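PDB 3O2U: NEDD8-conjugating enzyme UBC12 from Saccharomyces cerevisiae, which accepts the ubiquitin-like protein Rub1 (NEDD8) from its E1 complex as a thioester and catalyses its covalent attachment to other proteins, chiefly the cullin Cdc53. Local coordinates for residues R36-L41 with L129-I134; K65-V70 with N83-F88. All blocks are in the same frame, centred on the assembly; numbering follows the deposited sequence. Where two conformers were deposited one is given.

Interaction 1 of 2, residues R36-L41 with L129-I134; sequences RDLDSL and LDLQSI
Two donors of a single residue grip Asp130 OD1: the hydroxyl Ser133 OG at 2.7 Å and the backbone Ser133 N at 2.9 Å, both arriving from above the carboxylate plane. Asp130 sits at the N-cap of helix 131-143; CG in the crowded position between its backbone N and carbonyl carbon (chi1 61°) turns OD1 back onto Ser133 N, the capping bond. A second carboxylate meets the same helix start from helix 29-39. Asp37 OD2 accepts from Leu131 N at 3.1 Å, also from above its plane and with the N-H...O bent to 148°. This oxygen is hydrogen-bonded to Tyr92 OH as well, and OD1 forms a salt bridge with Arg33; together with the helix end these would probably stabilise the buried negative charge. In the ubiquitin-conjugating fold, the contact thus ties the end of the first helix of the core domain to the start of the helix that packs against its sheet. A water joins the backbones, donating to Asp37 O (2.9 Å) and accepting from Gln132 N. On the apolar side Leu131, with CG anti to its backbone N, crosses obliquely to put CD2 3.6 Å from Leu38 CD2 and 3.9 Å from Leu41 CD1. Gln132 bends at chi2 (89°), so that OE1 lies 3.6 Å from Leu41 CD2 while hydrogen-bonded to Asp42 N.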
loop_
_atom_site.group_PDB
_atom_site.type_symbol
_atom_site.label_atom_id
_atom_site.label_comp_id
_atom_site.label_asym_id
_atom_site.label_seq_id
_atom_site.Cartn_x
_atom_site.Cartn_y
_atom_site.Cartn_z
ATOM N N ARG A 36 13.806 8.646 -4.858
ATOM C CA ARG A 36 13.920 9.792 -3.967
ATOM C C ARG A 36 13.020 9.622 -2.724
ATOM O O ARG A 36 13.435 9.892 -1.605
ATOM C CB ARG A 36 13.660 11.080 -4.770
ATOM C CG ARG A 36 12.684 12.097 -4.212
ATOM C CD ARG A 36 12.502 13.275 -5.207
ATOM N NE ARG A 36 11.402 14.176 -4.855
ATOM C CZ ARG A 36 10.943 15.152 -5.636
ATOM N NH1 ARG A 36 11.482 15.372 -6.828
ATOM N NH2 ARG A 36 9.937 15.909 -5.227
ATOM N N ASP A 37 11.790 9.154 -2.922
ATOM C CA ASP A 37 10.906 8.864 -1.786
ATOM C C ASP A 37 11.484 7.776 -0.873
ATOM O O ASP A 37 11.395 7.875 0.344
ATOM C CB ASP A 37 9.521 8.408 -2.265
ATOM C CG ASP A 37 8.667 9.546 -2.783
ATOM O OD1 ASP A 37 9.216 10.625 -3.103
ATOM O OD2 ASP A 37 7.429 9.341 -2.857
ATOM N N LEU A 38 12.041 6.724 -1.468
ATOM C CA LEU A 38 12.660 5.639 -0.698
ATOM C C LEU A 38 13.902 6.113 0.040
ATOM O O LEU A 38 14.141 5.732 1.187
ATOM C CB LEU A 38 13.040 4.476 -1.611
ATOM C CG LEU A 38 11.888 3.589 -2.089
ATOM C CD1 LEU A 38 12.342 2.767 -3.286
ATOM C CD2 LEU A 38 11.417 2.693 -0.947
ATOM N N ASP A 39 14.699 6.933 -0.632
ATOM C CA ASP A 39 15.914 7.469 -0.025
ATOM C C ASP A 39 15.617 8.449 1.112
ATOM O O ASP A 39 16.477 8.681 1.954
ATOM C CB ASP A 39 16.801 8.143 -1.081
ATOM C CG ASP A 39 17.459 7.138 -2.010
ATOM O OD1 ASP A 39 17.433 5.930 -1.687
ATOM O OD2 ASP A 39 17.994 7.549 -3.065
ATOM N N SER A 40 14.406 9.011 1.130
ATOM C CA SER A 40 14.009 10.006 2.129
ATOM C C SER A 40 13.164 9.440 3.285
ATOM O O SER A 40 12.668 10.194 4.124
ATOM C CB SER A 40 13.206 11.127 1.453
ATOM O OG SER A 40 13.897 11.665 0.336
ATOM N N LEU A 41 12.962 8.132 3.318
ATOM C CA LEU A 41 12.060 7.540 4.314
ATOM C C LEU A 41 12.551 7.736 5.747
ATOM O O LEU A 41 13.743 7.700 6.022
ATOM C CB LEU A 41 11.855 6.046 4.058
ATOM C CG LEU A 41 10.853 5.672 2.971
ATOM C CD1 LEU A 41 10.839 4.144 2.729
ATOM C CD2 LEU A 41 9.461 6.200 3.303
ATOM N N LEU A 129 2.434 14.620 -2.130
ATOM C CA LEU A 129 2.484 13.615 -1.066
ATOM C C LEU A 129 3.505 12.563 -1.492
ATOM O O LEU A 129 3.893 12.514 -2.659
ATOM C CB LEU A 129 1.109 12.962 -0.843
ATOM C CG LEU A 129 0.020 13.858 -0.234
ATOM C CD1 LEU A 129 -1.281 13.095 0.067
ATOM C CD2 LEU A 129 0.526 14.536 1.019
ATOM N N ASP A 130 3.957 11.742 -0.550
ATOM C CA ASP A 130 5.048 10.815 -0.839
ATOM C C ASP A 130 4.850 9.469 -0.163
ATOM O O ASP A 130 3.851 9.246 0.529
ATOM C CB ASP A 130 6.395 11.429 -0.427
ATOM C CG ASP A 130 6.466 11.745 1.065
ATOM O OD1 ASP A 130 5.483 11.492 1.799
ATOM O OD2 ASP A 130 7.507 12.263 1.511
ATOM N N LEU A 131 5.810 8.573 -0.373
ATOM C CA LEU A 131 5.715 7.234 0.163
ATOM C C LEU A 131 5.613 7.308 1.688
ATOM O O LEU A 131 4.869 6.547 2.303
ATOM C CB LEU A 131 6.923 6.401 -0.281
ATOM C CG LEU A 131 7.020 4.985 0.275
ATOM C CD1 LEU A 131 5.774 4.166 -0.075
ATOM C CD2 LEU A 131 8.301 4.285 -0.231
ATOM N N GLN A 132 6.361 8.226 2.298
ATOM C CA GLN A 132 6.316 8.379 3.760
ATOM C C GLN A 132 4.873 8.628 4.217
ATOM O O GLN A 132 4.422 8.053 5.202
ATOM C CB GLN A 132 7.208 9.532 4.223
ATOM C CG GLN A 132 7.118 9.832 5.708
ATOM C CD GLN A 132 8.097 9.032 6.513
ATOM O OE1 GLN A 132 9.116 8.583 5.994
ATOM N NE2 GLN A 132 7.806 8.851 7.794
ATOM N N SER A 133 4.160 9.481 3.485
ATOM C CA SER A 133 2.764 9.810 3.793
ATOM C C SER A 133 1.874 8.605 3.680
ATOM O O SER A 133 1.026 8.382 4.525
ATOM C CB SER A 133 2.245 10.869 2.829
ATOM O OG SER A 133 3.074 12.013 2.883
ATOM N N ILE A 134 2.043 7.838 2.607
ATOM C CA ILE A 134 1.227 6.661 2.440
ATOM C C ILE A 134 1.467 5.715 3.605
ATOM O O ILE A 134 0.520 5.230 4.231
ATOM C CB ILE A 134 1.532 5.954 1.106
ATOM C CG1 ILE A 134 1.092 6.859 -0.062
ATOM C CG2 ILE A 134 0.826 4.615 1.072
ATOM C CD1 ILE A 134 1.725 6.529 -1.416
HETATM O O HOH W 1 8.977 9.189 1.196
#

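Interaction 2 of 2, residues K65-V70 with N83-F88; sequences KLEVIV and NFNLDF
The Phe84 ring has the carbonyl Val68 O at its edge, in the ring plane and 3.7 Å from CD2, while Val70 CG2 approaches obliquely. Leu66 CD1 likewise meets the Phe88 ring at an oblique angle, 3.6 Å from CE2, and Tyr92 packs edge-to-face with that ring. On the sheet surface that carries Lys65, Glu67, Asn83 and Asp87, opposite Phe84, the Asn83 amide and Glu67 carboxylate planes stand 51° apart. Even so, Asn83 ND2 gives Glu67 OE2 a nearly straight bond (2.9 Å, 174°), directed at the anti lone pair and lying in the amide plane; Asn83 OD1 is hydrogen-bonded to Lys103. Farther along this surface Lys65 and Asp87 lie side by side. The lysine chain bends at chi3 and chi4, which carries NZ into a salt bridge 2.8 Å from OD1 of one of the two Asp87 conformers, above the carboxylate plane. An alanine in place of Lys65 would remove this salt bridge and the methylenes beyond CB, and would probably loosen the side-chain pairing at this end of the hairpin.

The strands run antiparallel at 155°, with Leu66-Leu86 and Val68-Phe84 as hydrogen-bonded pairs; Leu86 N to Leu66 O measures 2.8 Å. On the surface these four share, Val68 CG2 packs on Leu86 CD1 at 3.7 Å. The two strands form the middle of the four-stranded antiparallel sheet of the ubiquitin-conjugating fold, flanked by strands 47-51 and 98-101, and the surface bearing Leu66, Phe84 and Leu86 lies against helix 131-143.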
loop_
_atom_site.group_PDB
_atom_site.type_symbol
_atom_site.label_atom_id
_atom_site.label_comp_id
_atom_site.label_asym_id
_atom_site.label_seq_id
_atom_site.Cartn_x
_atom_site.Cartn_y
_atom_site.Cartn_z
ATOM N N LYS A 65 7.813 -2.613 -6.860
ATOM C CA LYS A 65 6.869 -3.154 -5.889
ATOM C C LYS A 65 7.530 -3.231 -4.518
ATOM O O LYS A 65 8.695 -3.645 -4.396
ATOM C CB LYS A 65 6.371 -4.528 -6.341
ATOM C CG LYS A 65 5.337 -5.153 -5.418
ATOM C CD LYS A 65 5.103 -6.612 -5.798
ATOM C CE LYS A 65 4.505 -6.712 -7.195
ATOM N NZ LYS A 65 3.031 -6.822 -7.074
ATOM N N LEU A 66 6.806 -2.776 -3.499
ATOM C CA LEU A 66 7.325 -2.764 -2.129
ATOM C C LEU A 66 6.377 -3.564 -1.256
ATOM O O LEU A 66 5.175 -3.610 -1.524
ATOM C CB LEU A 66 7.388 -1.331 -1.578
ATOM C CG LEU A 66 7.968 -0.246 -2.489
ATOM C CD1 LEU A 66 7.809 1.138 -1.848
ATOM C CD2 LEU A 66 9.430 -0.523 -2.821
ATOM N N GLU A 67 6.921 -4.180 -0.215
ATOM C CA GLU A 67 6.097 -4.779 0.827
ATOM C C GLU A 67 6.235 -3.924 2.078
ATOM O O GLU A 67 7.345 -3.656 2.530
ATOM C CB GLU A 67 6.550 -6.198 1.156
ATOM C CG GLU A 67 5.689 -6.855 2.244
ATOM C CD GLU A 67 6.258 -8.162 2.740
ATOM O OE1 GLU A 67 7.495 -8.347 2.665
ATOM O OE2 GLU A 67 5.465 -9.002 3.217
ATOM N N VAL A 68 5.111 -3.496 2.636
ATOM C CA VAL A 68 5.144 -2.673 3.843
ATOM C C VAL A 68 4.514 -3.469 4.969
ATOM O O VAL A 68 3.393 -3.922 4.833
ATOM C CB VAL A 68 4.354 -1.357 3.666
ATOM C CG1 VAL A 68 4.224 -0.632 5.006
ATOM C CG2 VAL A 68 5.045 -0.463 2.658
ATOM N N ILE A 69 5.238 -3.626 6.075
ATOM C CA ILE A 69 4.758 -4.419 7.209
ATOM C C ILE A 69 4.500 -3.538 8.437
ATOM O O ILE A 69 5.430 -2.992 9.031
ATOM C CB ILE A 69 5.761 -5.514 7.587
ATOM C CG1 ILE A 69 6.014 -6.437 6.385
ATOM C CG2 ILE A 69 5.234 -6.311 8.788
ATOM C CD1 ILE A 69 7.116 -7.460 6.603
ATOM N N VAL A 70 3.229 -3.400 8.806
ATOM C CA VAL A 70 2.841 -2.591 9.956
ATOM C C VAL A 70 2.641 -3.487 11.183
ATOM O O VAL A 70 1.837 -4.419 11.150
ATOM C CB VAL A 70 1.565 -1.779 9.628
ATOM C CG1 VAL A 70 1.173 -0.884 10.788
ATOM C CG2 VAL A 70 1.817 -0.918 8.372
ATOM N N ASN A 83 0.782 -6.952 6.605
ATOM C CA ASN A 83 1.622 -6.567 5.481
ATOM C C ASN A 83 0.809 -6.140 4.265
ATOM O O ASN A 83 -0.313 -6.613 4.052
ATOM C CB ASN A 83 2.680 -7.642 5.140
ATOM C CG ASN A 83 2.071 -9.000 4.804
ATOM O OD1 ASN A 83 0.971 -9.334 5.237
ATOM N ND2 ASN A 83 2.809 -9.798 4.031
ATOM N N PHE A 84 1.384 -5.227 3.485
ATOM C CA PHE A 84 0.739 -4.656 2.303
ATOM C C PHE A 84 1.736 -4.702 1.153
ATOM O O PHE A 84 2.940 -4.538 1.354
ATOM C CB PHE A 84 0.379 -3.174 2.511
ATOM C CG PHE A 84 -0.594 -2.926 3.627
ATOM C CD1 PHE A 84 -1.958 -2.796 3.370
ATOM C CD2 PHE A 84 -0.150 -2.820 4.939
ATOM C CE1 PHE A 84 -2.867 -2.549 4.420
ATOM C CE2 PHE A 84 -1.051 -2.573 5.987
ATOM C CZ PHE A 84 -2.402 -2.441 5.727
ATOM N N ASN A 85 1.230 -4.900 -0.053
ATOM C CA ASN A 85 2.049 -4.722 -1.242
ATOM C C ASN A 85 1.689 -3.372 -1.835
ATOM O O ASN A 85 0.509 -3.015 -1.897
ATOM C CB ASN A 85 1.778 -5.822 -2.266
ATOM C CG ASN A 85 2.826 -6.927 -2.244
ATOM O OD1 ASN A 85 3.842 -6.830 -1.556
ATOM N ND2 ASN A 85 2.575 -7.985 -2.997
ATOM N N LEU A 86 2.698 -2.613 -2.238
ATOM C CA LEU A 86 2.476 -1.353 -2.947
ATOM C C LEU A 86 3.049 -1.483 -4.360
ATOM O O LEU A 86 4.260 -1.694 -4.514
ATOM C CB LEU A 86 3.164 -0.194 -2.215
ATOM C CG LEU A 86 2.496 0.392 -0.957
ATOM C CD1 LEU A 86 2.332 -0.652 0.132
ATOM C CD2 LEU A 86 3.327 1.535 -0.450
ATOM N N ASP A 87 2.191 -1.361 -5.374
ATOM C CA ASP A 87 2.572 -1.553 -6.779
ATOM C C ASP A 87 2.519 -0.223 -7.541
ATOM O O ASP A 87 1.445 0.381 -7.656
ATOM C CB ASP A 87 1.616 -2.541 -7.458
ATOM C CG ASP A 87 1.512 -3.873 -6.728
ATOM O OD1 ASP A 87 2.463 -4.265 -6.037
ATOM O OD2 ASP A 87 0.465 -4.546 -6.852
ATOM N N PHE A 88 3.654 0.212 -8.070
ATOM C CA PHE A 88 3.770 1.512 -8.727
ATOM C C PHE A 88 3.717 1.349 -10.236
ATOM O O PHE A 88 4.337 0.446 -10.777
ATOM C CB PHE A 88 5.096 2.163 -8.345
ATOM C CG PHE A 88 5.213 2.467 -6.890
ATOM C CD1 PHE A 88 5.050 3.761 -6.427
ATOM C CD2 PHE A 88 5.445 1.456 -5.975
ATOM C CE1 PHE A 88 5.127 4.037 -5.082
ATOM C CE2 PHE A 88 5.529 1.723 -4.627
ATOM C CZ PHE A 88 5.374 3.018 -4.178
#

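Overall arrangement
Interaction 2 is the more central, its centre about 5 Å from that of the chain against about 12 Å for interaction 1, but both are partly buried. Interaction 1 joins helices 29-39 and 131-143; interaction 2 pairs strands 65-70 and 82-87, nested in the loop that interaction 1 closes. Helix 131-143 links them by packing on the sheet, mainly through leucines: Leu131 CD2 is 3.6 Å from Leu66 CD1, and Leu131 CD1 is 3.6 Å from Leu86 CD2. Their chemistry differs accordingly. Interaction 1 relies on carboxylates at a helix start, a water and a small apolar patch; interaction 2 combines regular backbone bonds with a buried apolar surface and an opposite, polar, partly exposed one.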